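Local coordinates for CRISPR-associated endonuclease Cas9 (Campylobacter jejuni subsp. jejuni serotype O:2, PDB 5X2G) that uses a guide RNA to recognise and cut matching DNA of invading genetic elements, with separate RuvC-like and HNH nuclease domains for the two strands, at a contact of chain A with DNA. Residues are numbered along the deposited sequence; one frame, centred on the assembly and turned at random.

Site 1: a contact of chain A with DNA. Residues 640-642, 644. With nucleotides of chain B.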
ATOM      1  N   GLU A 640       9.306 -16.063   8.904  1.00 23.73           N
ATOM      2  CA  GLU A 640       7.919 -16.159   9.336  1.00 27.42           C
ATOM      3  C   GLU A 640       7.709 -15.364  10.619  1.00 31.09           C
ATOM      4  O   GLU A 640       8.625 -15.193  11.428  1.00 30.51           O
ATOM      5  CB  GLU A 640       7.525 -17.617   9.560  1.00 34.23           C
ATOM      6  CG  GLU A 640       7.227 -18.405   8.294  1.00 42.02           C
ATOM      7  CD  GLU A 640       6.554 -19.730   8.603  1.00 49.41           C
ATOM      8  OE1 GLU A 640       6.438 -20.070   9.803  1.00 49.17           O
ATOM      9  OE2 GLU A 640       6.139 -20.426   7.651  1.00 53.72           O
ATOM     10  N   GLU A 641       6.479 -14.884  10.808  1.00 32.69           N
ATOM     11  CA  GLU A 641       6.177 -14.015  11.938  1.00 31.85           C
ATOM     12  C   GLU A 641       5.915 -14.782  13.229  1.00 35.77           C
ATOM     13  O   GLU A 641       5.960 -14.180  14.308  1.00 38.37           O
ATOM     14  CB  GLU A 641       4.977 -13.129  11.600  1.00 29.65           C
ATOM     15  CG  GLU A 641       5.236 -12.203  10.420  1.00 34.89           C
ATOM     16  CD  GLU A 641       4.054 -11.315  10.093  1.00 44.32           C
ATOM     17  OE1 GLU A 641       2.906 -11.738  10.335  1.00 49.15           O
ATOM     18  OE2 GLU A 641       4.276 -10.190   9.596  1.00 51.69           O
ATOM     19  N   THR A 642       5.655 -16.085  13.154  1.00 34.50           N
ATOM     20  CA  THR A 642       5.389 -16.874  14.351  1.00 33.96           C
ATOM     21  C   THR A 642       6.696 -17.160  15.081  1.00 36.81           C
ATOM     22  O   THR A 642       7.593 -17.805  14.528  1.00 41.39           O
ATOM     23  CB  THR A 642       4.688 -18.182  13.991  1.00 37.03           C
ATOM     24  OG1 THR A 642       3.472 -17.897  13.289  1.00 37.56           O
ATOM     25  CG2 THR A 642       4.368 -18.985  15.250  1.00 28.43           C
ATOM     26  N   ARG A 644       8.733 -19.240  17.728  1.00 38.06           N
ATOM     27  CA  ARG A 644       8.574 -20.645  18.071  1.00 35.41           C
ATOM     28  C   ARG A 644       9.588 -21.068  19.121  1.00 38.25           C
ATOM     29  O   ARG A 644      10.729 -20.596  19.128  1.00 38.49           O
ATOM     30  CB  ARG A 644       8.716 -21.524  16.825  1.00 31.09           C
ATOM     31  CG  ARG A 644       7.721 -21.182  15.728  1.00 32.56           C
ATOM     32  CD  ARG A 644       7.823 -22.140  14.557  1.00 35.36           C
ATOM     33  NE  ARG A 644       6.870 -21.803  13.504  1.00 38.46           N
ATOM     34  CZ  ARG A 644       5.592 -22.166  13.514  1.00 39.70           C
ATOM     35  NH1 ARG A 644       5.111 -22.876  14.524  1.00 41.53           N
ATOM     36  NH2 ARG A 644       4.793 -21.818  12.516  1.00 40.58           N
TER
ATOM     37  P    DC B   7      -0.591 -28.729  11.035  1.00 45.48           P
ATOM     38  OP1  DC B   7      -0.124 -29.278  12.326  1.00 48.98           O
ATOM     39  OP2  DC B   7      -2.038 -28.699  10.721  1.00 51.31           O
ATOM     40  O5'  DC B   7      -0.010 -27.254  10.865  1.00 39.98           O
ATOM     41  C5'  DC B   7       1.378 -27.083  10.678  1.00 36.23           C
ATOM     42  C4'  DC B   7       1.680 -25.753  10.021  1.00 36.36           C
ATOM     43  O4'  DC B   7       1.527 -25.860   8.584  1.00 38.41           O
ATOM     44  C3'  DC B   7       0.789 -24.581  10.457  1.00 33.57           C
ATOM     45  O3'  DC B   7       1.623 -23.501  10.840  1.00 40.38           O
ATOM     46  C2'  DC B   7      -0.008 -24.250   9.186  1.00 28.82           C
ATOM     47  C1'  DC B   7       0.993 -24.650   8.120  1.00 32.57           C
ATOM     48  N1   DC B   7       0.418 -24.867   6.756  1.00 31.65           N
ATOM     49  C2   DC B   7       1.129 -24.417   5.638  1.00 29.79           C
ATOM     50  O2   DC B   7       2.212 -23.845   5.805  1.00 26.16           O
ATOM     51  N3   DC B   7       0.613 -24.620   4.402  1.00 26.80           N
ATOM     52  C4   DC B   7      -0.556 -25.244   4.264  1.00 29.96           C
ATOM     53  N4   DC B   7      -1.025 -25.425   3.023  1.00 28.00           N
ATOM     54  C5   DC B   7      -1.297 -25.713   5.392  1.00 29.97           C
ATOM     55  C6   DC B   7      -0.776 -25.505   6.607  1.00 28.84           C
ATOM     56  P    DT B   8       1.163 -22.450  11.962  1.00 45.78           P
ATOM     57  OP1  DT B   8       1.974 -22.690  13.177  1.00 47.89           O
ATOM     58  OP2  DT B   8      -0.317 -22.447  12.019  1.00 48.19           O
ATOM     59  O5'  DT B   8       1.612 -21.056  11.350  1.00 44.51           O
ATOM     60  C5'  DT B   8       1.071 -20.654  10.122  1.00 41.50           C
ATOM     61  C4'  DT B   8       2.059 -19.833   9.333  1.00 35.35           C
ATOM     62  O4'  DT B   8       2.101 -20.346   7.981  1.00 36.27           O
ATOM     63  C3'  DT B   8       1.668 -18.378   9.176  1.00 34.46           C
ATOM     64  O3'  DT B   8       2.801 -17.604   8.823  1.00 34.15           O
ATOM     65  C2'  DT B   8       0.683 -18.457   8.027  1.00 34.61           C
ATOM     66  C1'  DT B   8       1.372 -19.480   7.128  1.00 35.06           C
ATOM     67  N1   DT B   8       0.428 -20.288   6.328  1.00 32.62           N
ATOM     68  C2   DT B   8       0.627 -20.389   4.983  1.00 32.23           C
ATOM     69  O2   DT B   8       1.559 -19.852   4.408  1.00 33.98           O
ATOM     70  N3   DT B   8      -0.301 -21.151   4.324  1.00 30.51           N
ATOM     71  C4   DT B   8      -1.391 -21.799   4.866  1.00 33.38           C
ATOM     72  O4   DT B   8      -2.168 -22.461   4.180  1.00 38.72           O
ATOM     73  C5   DT B   8      -1.548 -21.647   6.293  1.00 30.41           C
ATOM     74  C7   DT B   8      -2.693 -22.306   7.002  1.00 29.30           C
ATOM     75  C6   DT B   8      -0.641 -20.905   6.948  1.00 33.72           C
ATOM     76  P    DG B   9       3.461 -16.619   9.903  1.00 30.52           P
ATOM     77  OP1  DG B   9       4.192 -15.566   9.155  1.00 37.94           O
ATOM     78  OP2  DG B   9       4.150 -17.445  10.914  1.00 27.07           O
ATOM     79  O5'  DG B   9       2.210 -15.944  10.625  1.00 31.98           O
ATOM     80  C5'  DG B   9       1.581 -14.822  10.040  1.00 30.77           C
ATOM     81  C4'  DG B   9       0.273 -14.520  10.739  1.00 34.38           C
ATOM     82  O4'  DG B   9       0.543 -14.022  12.076  1.00 37.09           O
ATOM     83  C3'  DG B   9      -0.590 -13.466  10.045  1.00 35.61           C
ATOM     84  O3'  DG B   9      -1.912 -13.942   9.907  1.00 34.16           O
ATOM     85  C2'  DG B   9      -0.523 -12.253  10.976  1.00 37.37           C
ATOM     86  C1'  DG B   9      -0.260 -12.896  12.329  1.00 38.17           C
ATOM     87  N9   DG B   9       0.454 -12.010  13.245  1.00 37.66           N
ATOM     88  C8   DG B   9       1.734 -11.535  13.106  1.00 36.81           C
ATOM     89  N7   DG B   9       2.105 -10.749  14.076  1.00 37.70           N
ATOM     90  C5   DG B   9       0.999 -10.695  14.912  1.00 36.27           C
ATOM     91  C6   DG B   9       0.807  -9.996  16.124  1.00 31.20           C
ATOM     92  O6   DG B   9       1.608  -9.262  16.718  1.00 33.91           O
ATOM     93  N1   DG B   9      -0.464 -10.214  16.650  1.00 28.91           N
ATOM     94  C2   DG B   9      -1.429 -11.010  16.073  1.00 30.01           C
ATOM     95  N2   DG B   9      -2.598 -11.102  16.725  1.00 29.89           N
ATOM     96  N3   DG B   9      -1.262 -11.668  14.938  1.00 33.01           N
ATOM     97  C4   DG B   9      -0.027 -11.465  14.414  1.00 36.90           C
TER
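Arg644 meets the phosphate that joins DC7 to DT8. Its chain runs extended from CG to NE and presents the guanidinium edge-on, so that OP1 of DT8 lies nearly in the guanidinium plane and 3.0 Å from NH2 of Arg644 (162° at H). The pair is both hydrogen bond and salt bridge; NH1 adds a weak bond to the same oxygen. Thr642 CG2 covers one guanidinium face, and the carboxylate oxygen OE1 of Glu640 lies at the edge, 3.6 Å from NH2 of Arg644, a bridge that probably steadies the arginine. One step on, the strand turns sharply: the bases of DT8 and DG9 point to opposite sides, and the phosphate between them sits against the loop. Here the backbone N of Glu641 gives a nearly straight bond to OP1 of DG9 (2.9 Å, 171°), while OP2 of DG9 is gripped twice by Thr642, through its backbone N at 3.0 Å and its hydroxyl OG1 at 2.5 Å. With OG1 beside the backbone N (chi1 -58°), both donors reach one oxygen. This is the phosphate-lock arrangement of Cas9. DC7 and DT8 fit the complement of the first two letters of the AGAAACC PAM, and DG9 would then be the first target nucleotide, turned towards the guide RNA. The hydrogen bonds described here go to phosphate oxygens, so this grip should depend little on base identity. Beyond the phosphate, Glu641 extends alongside DG9, its carboxylate carbon CD 3.8 Å from C8 of the guanine.

Site 2: a contact of chain A with DNA. Residues 279, 282, 285-286, 419. With nucleotides of chain B.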
ATOM      1  N   ASN A 279     -23.647  29.026 -13.482  1.00 64.69           N
ATOM      2  CA  ASN A 279     -24.157  27.852 -14.182  1.00 66.70           C
ATOM      3  C   ASN A 279     -25.658  27.680 -13.980  1.00 71.02           C
ATOM      4  O   ASN A 279     -26.346  27.184 -14.878  1.00 73.23           O
ATOM      5  CB  ASN A 279     -23.413  26.595 -13.730  1.00 64.67           C
ATOM      6  CG  ASN A 279     -21.960  26.589 -14.168  1.00 63.86           C
ATOM      7  OD1 ASN A 279     -21.558  27.363 -15.036  1.00 63.00           O
ATOM      8  ND2 ASN A 279     -21.166  25.707 -13.571  1.00 63.71           N
ATOM      9  N   ASN A 282     -27.451  30.390 -16.238  1.00 73.06           N
ATOM     10  CA  ASN A 282     -27.423  29.962 -17.632  1.00 72.32           C
ATOM     11  C   ASN A 282     -28.260  28.709 -17.853  1.00 72.51           C
ATOM     12  O   ASN A 282     -28.777  28.498 -18.955  1.00 75.59           O
ATOM     13  CB  ASN A 282     -25.980  29.733 -18.083  1.00 70.98           C
ATOM     14  CG  ASN A 282     -25.232  31.031 -18.328  1.00 73.33           C
ATOM     15  OD1 ASN A 282     -25.103  31.480 -19.468  1.00 76.51           O
ATOM     16  ND2 ASN A 282     -24.740  31.644 -17.257  1.00 71.93           N
ATOM     17  N   LYS A 285     -31.683  29.881 -18.487  1.00 82.02           N
ATOM     18  CA  LYS A 285     -31.829  30.498 -19.802  1.00 85.39           C
ATOM     19  C   LYS A 285     -32.014  29.444 -20.888  1.00 87.32           C
ATOM     20  O   LYS A 285     -32.774  29.655 -21.842  1.00 89.03           O
ATOM     21  CB  LYS A 285     -30.615  31.380 -20.097  1.00 84.60           C
ATOM     22  CG  LYS A 285     -30.597  32.002 -21.485  1.00 86.34           C
ATOM     23  CD  LYS A 285     -29.539  31.354 -22.365  1.00 85.41           C
ATOM     24  CE  LYS A 285     -28.155  31.488 -21.751  1.00 84.20           C
ATOM     25  NZ  LYS A 285     -27.117  30.781 -22.552  1.00 82.85           N
ATOM     26  N   ASN A 286     -31.339  28.301 -20.757  1.00 87.17           N
ATOM     27  CA  ASN A 286     -31.433  27.245 -21.759  1.00 89.08           C
ATOM     28  C   ASN A 286     -32.662  26.363 -21.582  1.00 90.88           C
ATOM     29  O   ASN A 286     -33.048  25.668 -22.528  1.00 90.21           O
ATOM     30  CB  ASN A 286     -30.175  26.373 -21.727  1.00 88.66           C
ATOM     31  CG  ASN A 286     -28.928  27.129 -22.141  1.00 89.47           C
ATOM     32  OD1 ASN A 286     -28.980  28.021 -22.987  1.00 91.85           O
ATOM     33  ND2 ASN A 286     -27.797  26.773 -21.543  1.00 87.58           N
ATOM     34  N   LYS A 419     -18.964  33.073 -17.880  1.00 67.06           N
ATOM     35  CA  LYS A 419     -18.883  31.663 -17.540  1.00 63.68           C
ATOM     36  C   LYS A 419     -17.424  31.217 -17.465  1.00 61.85           C
ATOM     37  O   LYS A 419     -16.506  31.907 -17.920  1.00 62.86           O
ATOM     38  CB  LYS A 419     -19.649  30.821 -18.560  1.00 66.12           C
ATOM     39  CG  LYS A 419     -21.158  30.889 -18.406  1.00 70.28           C
ATOM     40  CD  LYS A 419     -21.882  30.147 -19.519  1.00 70.94           C
ATOM     41  CE  LYS A 419     -21.870  30.941 -20.816  1.00 71.64           C
ATOM     42  NZ  LYS A 419     -22.781  30.352 -21.837  1.00 71.88           N
TER
ATOM     43  P    DT B  26     -26.947  23.066 -17.678  1.00 75.11           P
ATOM     44  OP1  DT B  26     -28.055  23.770 -18.361  1.00 80.32           O
ATOM     45  OP2  DT B  26     -26.609  21.680 -18.069  1.00 73.79           O
ATOM     46  O5'  DT B  26     -25.611  23.935 -17.810  1.00 71.84           O
ATOM     47  C5'  DT B  26     -25.570  25.260 -17.294  1.00 70.82           C
ATOM     48  C4'  DT B  26     -24.175  25.841 -17.418  1.00 69.86           C
ATOM     49  O4'  DT B  26     -23.254  25.061 -16.622  1.00 69.67           O
ATOM     50  C3'  DT B  26     -23.599  25.815 -18.820  1.00 69.69           C
ATOM     51  O3'  DT B  26     -24.001  26.981 -19.524  1.00 75.32           O
ATOM     52  C2'  DT B  26     -22.095  25.806 -18.561  1.00 65.95           C
ATOM     53  C1'  DT B  26     -21.989  25.004 -17.259  1.00 66.09           C
ATOM     54  N1   DT B  26     -21.618  23.569 -17.454  1.00 64.07           N
ATOM     55  C2   DT B  26     -20.287  23.217 -17.481  1.00 64.80           C
ATOM     56  O2   DT B  26     -19.380  24.021 -17.363  1.00 59.08           O
ATOM     57  N3   DT B  26     -20.054  21.878 -17.659  1.00 64.10           N
ATOM     58  C4   DT B  26     -20.998  20.876 -17.805  1.00 65.66           C
ATOM     59  O4   DT B  26     -20.688  19.697 -17.960  1.00 67.41           O
ATOM     60  C5   DT B  26     -22.374  21.315 -17.764  1.00 64.16           C
ATOM     61  C7   DT B  26     -23.488  20.320 -17.913  1.00 63.38           C
ATOM     62  C6   DT B  26     -22.613  22.623 -17.591  1.00 63.94           C
ATOM     63  P    DC B  27     -24.153  26.949 -21.123  1.00 78.06           P
ATOM     64  OP1  DC B  27     -24.954  28.127 -21.523  1.00 82.07           O
ATOM     65  OP2  DC B  27     -24.589  25.590 -21.514  1.00 76.32           O
ATOM     66  O5'  DC B  27     -22.655  27.141 -21.645  1.00 73.58           O
ATOM     67  C5'  DC B  27     -22.062  26.152 -22.459  1.00 67.50           C
ATOM     68  C4'  DC B  27     -20.553  26.258 -22.410  1.00 63.38           C
ATOM     69  O4'  DC B  27     -20.066  25.635 -21.192  1.00 62.50           O
ATOM     70  C3'  DC B  27     -19.832  25.531 -23.527  1.00 63.05           C
ATOM     71  O3'  DC B  27     -19.732  26.363 -24.671  1.00 62.53           O
ATOM     72  C2'  DC B  27     -18.476  25.267 -22.890  1.00 61.54           C
ATOM     73  C1'  DC B  27     -18.896  24.883 -21.475  1.00 62.14           C
ATOM     74  N1   DC B  27     -19.216  23.427 -21.326  1.00 62.88           N
ATOM     75  C2   DC B  27     -18.179  22.487 -21.319  1.00 63.84           C
ATOM     76  O2   DC B  27     -17.008  22.876 -21.431  1.00 64.86           O
ATOM     77  N3   DC B  27     -18.487  21.171 -21.189  1.00 63.00           N
ATOM     78  C4   DC B  27     -19.763  20.791 -21.070  1.00 60.46           C
ATOM     79  N4   DC B  27     -20.018  19.484 -20.944  1.00 57.55           N
ATOM     80  C5   DC B  27     -20.831  21.733 -21.075  1.00 60.27           C
ATOM     81  C6   DC B  27     -20.516  23.025 -21.203  1.00 62.08           C
TER
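OP1 of the DC27 phosphate is gripped from two directions, by the amide of Asn286 and the amine of Lys419. Asn286 points ND2 at OP1 of DC27, which lies nearly in the amide plane and 3.1 Å from that nitrogen (159° at H). Lys419 brings NZ to 3.1 Å from OP1 of DC27, where hydrogen bond and salt bridge coincide, and the same amine bonds the ester oxygen O5' of DC27 at 3.2 Å. A bend at chi3 (-76°) in the otherwise extended lysine folds its tip round to the phosphate, while CD runs past O5' of DC27 and O3' of DT26. A third, looser charge comes from Lys285, whose NZ lies 3.6 Å from OP1 of DC27. NZ of Lys285 also makes a weak hydrogen bond to OD1 of Asn286, 3.4 Å away, which may help fix which way round the amide sits and so keep ND2 towards the DNA. The two lysines should together offset much of the phosphate charge. Neighbouring Asn282 packs more than it bonds: its CB is 3.7 Å from O3' of DT26. Asn279 adds a contact on the preceding sugar, where its carboxamide lies against the deoxyribose of DT26, CG of Asn279 3.5 Å from C1' of DT26, with OD1 also close to the ring oxygen O4'. CG beside the backbone N (chi1 -68°) sends this group off the helix towards the sugar. Both nucleotides are base-paired, and the contacts given here are to sugar and phosphate, so the patch probably holds backbone without reading bases. Asn279, Asn282, Lys285 and Asn286 line one side of the C-terminal part of helix 266-287, whereas Lys419 is the loop residue immediately before helix 420-427, so that the strand's phosphate is held between two separate pieces of the protein.

Site 1 and site 2, whose centres lie about 65 Å apart, share no residue or secondary-structure element, yet both hold DNA chain B, at well-separated points along its 28 modelled nucleotides. Site 1 is a loop ahead of the 3-10 helix 646-649; site 2 combines helix 266-287 with the loop residue just before helix 420-427. Their centres are about 39 Å and 42 Å from the RuvC active-site residue Asp14, so neither forms part of the RuvC catalytic centre. Together they appear to anchor the target strand, probably beside the PAM and near its far end, helping to hold the guide-target duplex along the protein.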